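Long-range contact in cytochrome c (Pseudomonas aeruginosa, PDB 6RTE), which catalyses the dehydrogenation of dihydro-heme d1 in heme d1 biosynthesis, as the heme c-containing enzyme NirN: residues Asn148-Val153 against His451-Arg456. Sequence-based numbering, arbitrary orientation.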
ATOM      1  N   ASN A 148      17.463  11.019  -4.503  1.00 32.39           N
ATOM      2  CA  ASN A 148      16.802  11.703  -3.400  1.00 32.70           C
ATOM      3  C   ASN A 148      15.407  12.194  -3.770  1.00 32.85           C
ATOM      4  O   ASN A 148      14.815  12.972  -3.016  1.00 32.40           O
ATOM      5  CB  ASN A 148      17.661  12.870  -2.905  1.00 37.38           C
ATOM      6  CG  ASN A 148      17.408  13.187  -1.444  1.00 39.16           C
ATOM      7  OD1 ASN A 148      16.821  12.383  -0.710  1.00 37.58           O
ATOM      8  ND2 ASN A 148      17.859  14.355  -1.009  1.00 42.79           N
ATOM      9  N   LEU A 149      14.875  11.762  -4.910  1.00 33.37           N
ATOM     10  CA  LEU A 149      13.502  12.080  -5.278  1.00 34.03           C
ATOM     11  C   LEU A 149      12.506  11.442  -4.317  1.00 32.77           C
ATOM     12  O   LEU A 149      12.679  10.299  -3.879  1.00 30.08           O
ATOM     13  CB  LEU A 149      13.193  11.578  -6.690  1.00 32.51           C
ATOM     14  CG  LEU A 149      13.953  12.208  -7.857  1.00 32.46           C
ATOM     15  CD1 LEU A 149      13.562  11.490  -9.146  1.00 32.31           C
ATOM     16  CD2 LEU A 149      13.677  13.697  -7.941  1.00 33.07           C
ATOM     17  N   PHE A 150      11.429  12.169  -4.033  1.00 33.30           N
ATOM     18  CA  PHE A 150      10.271  11.597  -3.361  1.00 31.94           C
ATOM     19  C   PHE A 150       9.143  11.385  -4.359  1.00 31.30           C
ATOM     20  O   PHE A 150       8.841  12.271  -5.165  1.00 32.42           O
ATOM     21  CB  PHE A 150       9.771  12.503  -2.237  1.00 33.09           C
ATOM     22  CG  PHE A 150      10.670  12.555  -1.048  1.00 34.15           C
ATOM     23  CD1 PHE A 150      10.481  11.679   0.011  1.00 34.50           C
ATOM     24  CD2 PHE A 150      11.682  13.497  -0.970  1.00 35.73           C
ATOM     25  CE1 PHE A 150      11.293  11.742   1.124  1.00 35.45           C
ATOM     26  CE2 PHE A 150      12.506  13.558   0.136  1.00 37.29           C
ATOM     27  CZ  PHE A 150      12.309  12.673   1.185  1.00 36.51           C
ATOM     28  N   VAL A 151       8.516  10.223  -4.291  1.00 29.59           N
ATOM     29  CA  VAL A 151       7.233   9.995  -4.943  1.00 28.85           C
ATOM     30  C   VAL A 151       6.153  10.267  -3.900  1.00 29.54           C
ATOM     31  O   VAL A 151       6.102   9.602  -2.857  1.00 29.51           O
ATOM     32  CB  VAL A 151       7.140   8.565  -5.499  1.00 27.05           C
ATOM     33  CG1 VAL A 151       5.771   8.294  -6.126  1.00 25.51           C
ATOM     34  CG2 VAL A 151       8.242   8.330  -6.527  1.00 27.33           C
ATOM     35  N   VAL A 152       5.308  11.256  -4.163  1.00 29.93           N
ATOM     36  CA  VAL A 152       4.301  11.709  -3.200  1.00 30.47           C
ATOM     37  C   VAL A 152       2.921  11.385  -3.745  1.00 30.18           C
ATOM     38  O   VAL A 152       2.558  11.829  -4.841  1.00 31.39           O
ATOM     39  CB  VAL A 152       4.428  13.210  -2.901  1.00 32.86           C
ATOM     40  CG1 VAL A 152       3.389  13.622  -1.852  1.00 35.31           C
ATOM     41  CG2 VAL A 152       5.807  13.526  -2.425  1.00 32.32           C
ATOM     42  N   VAL A 153       2.153  10.621  -2.979  1.00 29.37           N
ATOM     43  CA  VAL A 153       0.804  10.220  -3.373  1.00 31.16           C
ATOM     44  C   VAL A 153      -0.172  11.269  -2.847  1.00 34.29           C
ATOM     45  O   VAL A 153      -0.266  11.498  -1.633  1.00 34.87           O
ATOM     46  CB  VAL A 153       0.474   8.817  -2.850  1.00 32.39           C
ATOM     47  CG1 VAL A 153      -0.951   8.423  -3.206  1.00 34.81           C
ATOM     48  CG2 VAL A 153       1.444   7.780  -3.446  1.00 30.35           C
ATOM     49  N   HIS A 451       2.464   9.083   8.892  1.00 44.93           N
ATOM     50  CA  HIS A 451       3.418   8.603   7.899  1.00 42.85           C
ATOM     51  C   HIS A 451       4.626   9.519   7.764  1.00 43.63           C
ATOM     52  O   HIS A 451       4.488  10.726   7.527  1.00 45.38           O
ATOM     53  CB  HIS A 451       2.794   8.430   6.519  1.00 39.60           C
ATOM     54  CG  HIS A 451       3.708   7.745   5.552  1.00 37.87           C
ATOM     55  ND1 HIS A 451       4.672   8.419   4.834  1.00 36.98           N
ATOM     56  CD2 HIS A 451       3.836   6.438   5.213  1.00 36.97           C
ATOM     57  CE1 HIS A 451       5.341   7.560   4.079  1.00 35.64           C
ATOM     58  NE2 HIS A 451       4.851   6.356   4.292  1.00 35.65           N
ATOM     59  N   VAL A 452       5.813   8.932   7.874  1.00 42.37           N
ATOM     60  CA  VAL A 452       7.074   9.661   7.876  1.00 42.72           C
ATOM     61  C   VAL A 452       8.015   8.993   6.884  1.00 37.77           C
ATOM     62  O   VAL A 452       8.139   7.761   6.872  1.00 37.24           O
ATOM     63  CB  VAL A 452       7.695   9.693   9.286  1.00 44.04           C
ATOM     64  CG1 VAL A 452       9.084  10.341   9.262  1.00 48.91           C
ATOM     65  CG2 VAL A 452       6.765  10.418  10.260  1.00 44.34           C
ATOM     66  N   GLU A 453       8.659   9.800   6.049  1.00 37.49           N
ATOM     67  CA  GLU A 453       9.741   9.355   5.177  1.00 37.55           C
ATOM     68  C   GLU A 453      10.887  10.352   5.299  1.00 36.91           C
ATOM     69  O   GLU A 453      10.658  11.543   5.522  1.00 37.45           O
ATOM     70  CB  GLU A 453       9.276   9.246   3.716  1.00 36.42           C
ATOM     71  CG  GLU A 453      10.292   8.638   2.762  1.00 36.91           C
ATOM     72  CD  GLU A 453      10.313   7.126   2.810  1.00 37.34           C
ATOM     73  OE1 GLU A 453       9.755   6.557   3.769  1.00 41.15           O
ATOM     74  OE2 GLU A 453      10.873   6.507   1.888  1.00 38.30           O
ATOM     75  N   PHE A 454      12.118   9.857   5.162  1.00 36.34           N
ATOM     76  CA  PHE A 454      13.315  10.678   5.274  1.00 37.02           C
ATOM     77  C   PHE A 454      13.958  10.917   3.910  1.00 36.20           C
ATOM     78  O   PHE A 454      13.736  10.170   2.954  1.00 34.90           O
ATOM     79  CB  PHE A 454      14.356  10.019   6.196  1.00 38.70           C
ATOM     80  CG  PHE A 454      13.881   9.805   7.604  1.00 40.90           C
ATOM     81  CD1 PHE A 454      13.221   8.637   7.951  1.00 40.33           C
ATOM     82  CD2 PHE A 454      14.110  10.760   8.576  1.00 44.97           C
ATOM     83  CE1 PHE A 454      12.779   8.430   9.243  1.00 43.23           C
ATOM     84  CE2 PHE A 454      13.672  10.562   9.883  1.00 48.51           C
ATOM     85  CZ  PHE A 454      13.007   9.394  10.215  1.00 47.63           C
ATOM     86  N   THR A 455      14.767  11.974   3.840  1.00 37.81           N
ATOM     87  CA  THR A 455      15.724  12.126   2.750  1.00 39.15           C
ATOM     88  C   THR A 455      16.730  10.980   2.792  1.00 40.26           C
ATOM     89  O   THR A 455      16.877  10.285   3.802  1.00 42.32           O
ATOM     90  CB  THR A 455      16.472  13.453   2.849  1.00 39.72           C
ATOM     91  OG1 THR A 455      17.010  13.600   4.173  1.00 41.32           O
ATOM     92  CG2 THR A 455      15.558  14.631   2.537  1.00 39.75           C
ATOM     93  N   ARG A 456      17.450  10.800   1.680  1.00 39.42           N
ATOM     94  CA  ARG A 456      18.341   9.645   1.580  1.00 40.06           C
ATOM     95  C   ARG A 456      19.398   9.661   2.680  1.00 39.53           C
ATOM     96  O   ARG A 456      19.775   8.598   3.183  1.00 39.47           O
ATOM     97  CB  ARG A 456      18.992   9.587   0.194  1.00 41.89           C
ATOM     98  CG  ARG A 456      19.868  10.780  -0.164  1.00 46.31           C
ATOM     99  CD  ARG A 456      20.435  10.658  -1.580  1.00 50.39           C
ATOM    100  NE  ARG A 456      21.249   9.451  -1.753  1.00 53.43           N
ATOM    101  CZ  ARG A 456      22.273   9.347  -2.598  1.00 54.75           C
ATOM    102  NH1 ARG A 456      22.629  10.377  -3.356  1.00 54.10           N
ATOM    103  NH2 ARG A 456      22.952   8.211  -2.681  1.00 56.02           N
TER
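F150, on strand 150-154, and N148, two residues earlier, reach the end of strand 449-454 and the residues after it, E453 to R456. From CB, the F150 side chain leaves with CG anti to the carbonyl carbon (chi1 -71°), carrying the ring across. F150 CD1 lies 4.1 Å from E453 CG. F150 CE1 comes closer, to 3.6 Å from the same E453 CG, a methylene that sits in the ring plane at the edge. The backbone carbonyl F454 O approaches obliquely, 3.4 Å from both F150 CE1 and F150 CZ, while the methyl T455 CG2 lies 4.0 Å from both F150 CE2 and F150 CZ. Two neighbouring blades of the eight-bladed propeller are joined here: strand 150-154, in the sheet closed by the C-terminal strand 491-496, packs against 449-454, the first strand of the preceding sheet. The E453 carboxylate forms a salt bridge with R406 and a hydrogen bond with the backbone N of N496. Beyond the ring, N148 OD1 accepts the backbone N-H of R456 (N to OD1 2.9 Å, 163° at the hydrogen), with the donor 38° out of the N148 side-chain amide plane; N496 ND2 is a second partner of OD1. R456 CD passes 3.8 Å from N148 CB, and its guanidinium continues to a salt bridge with D145.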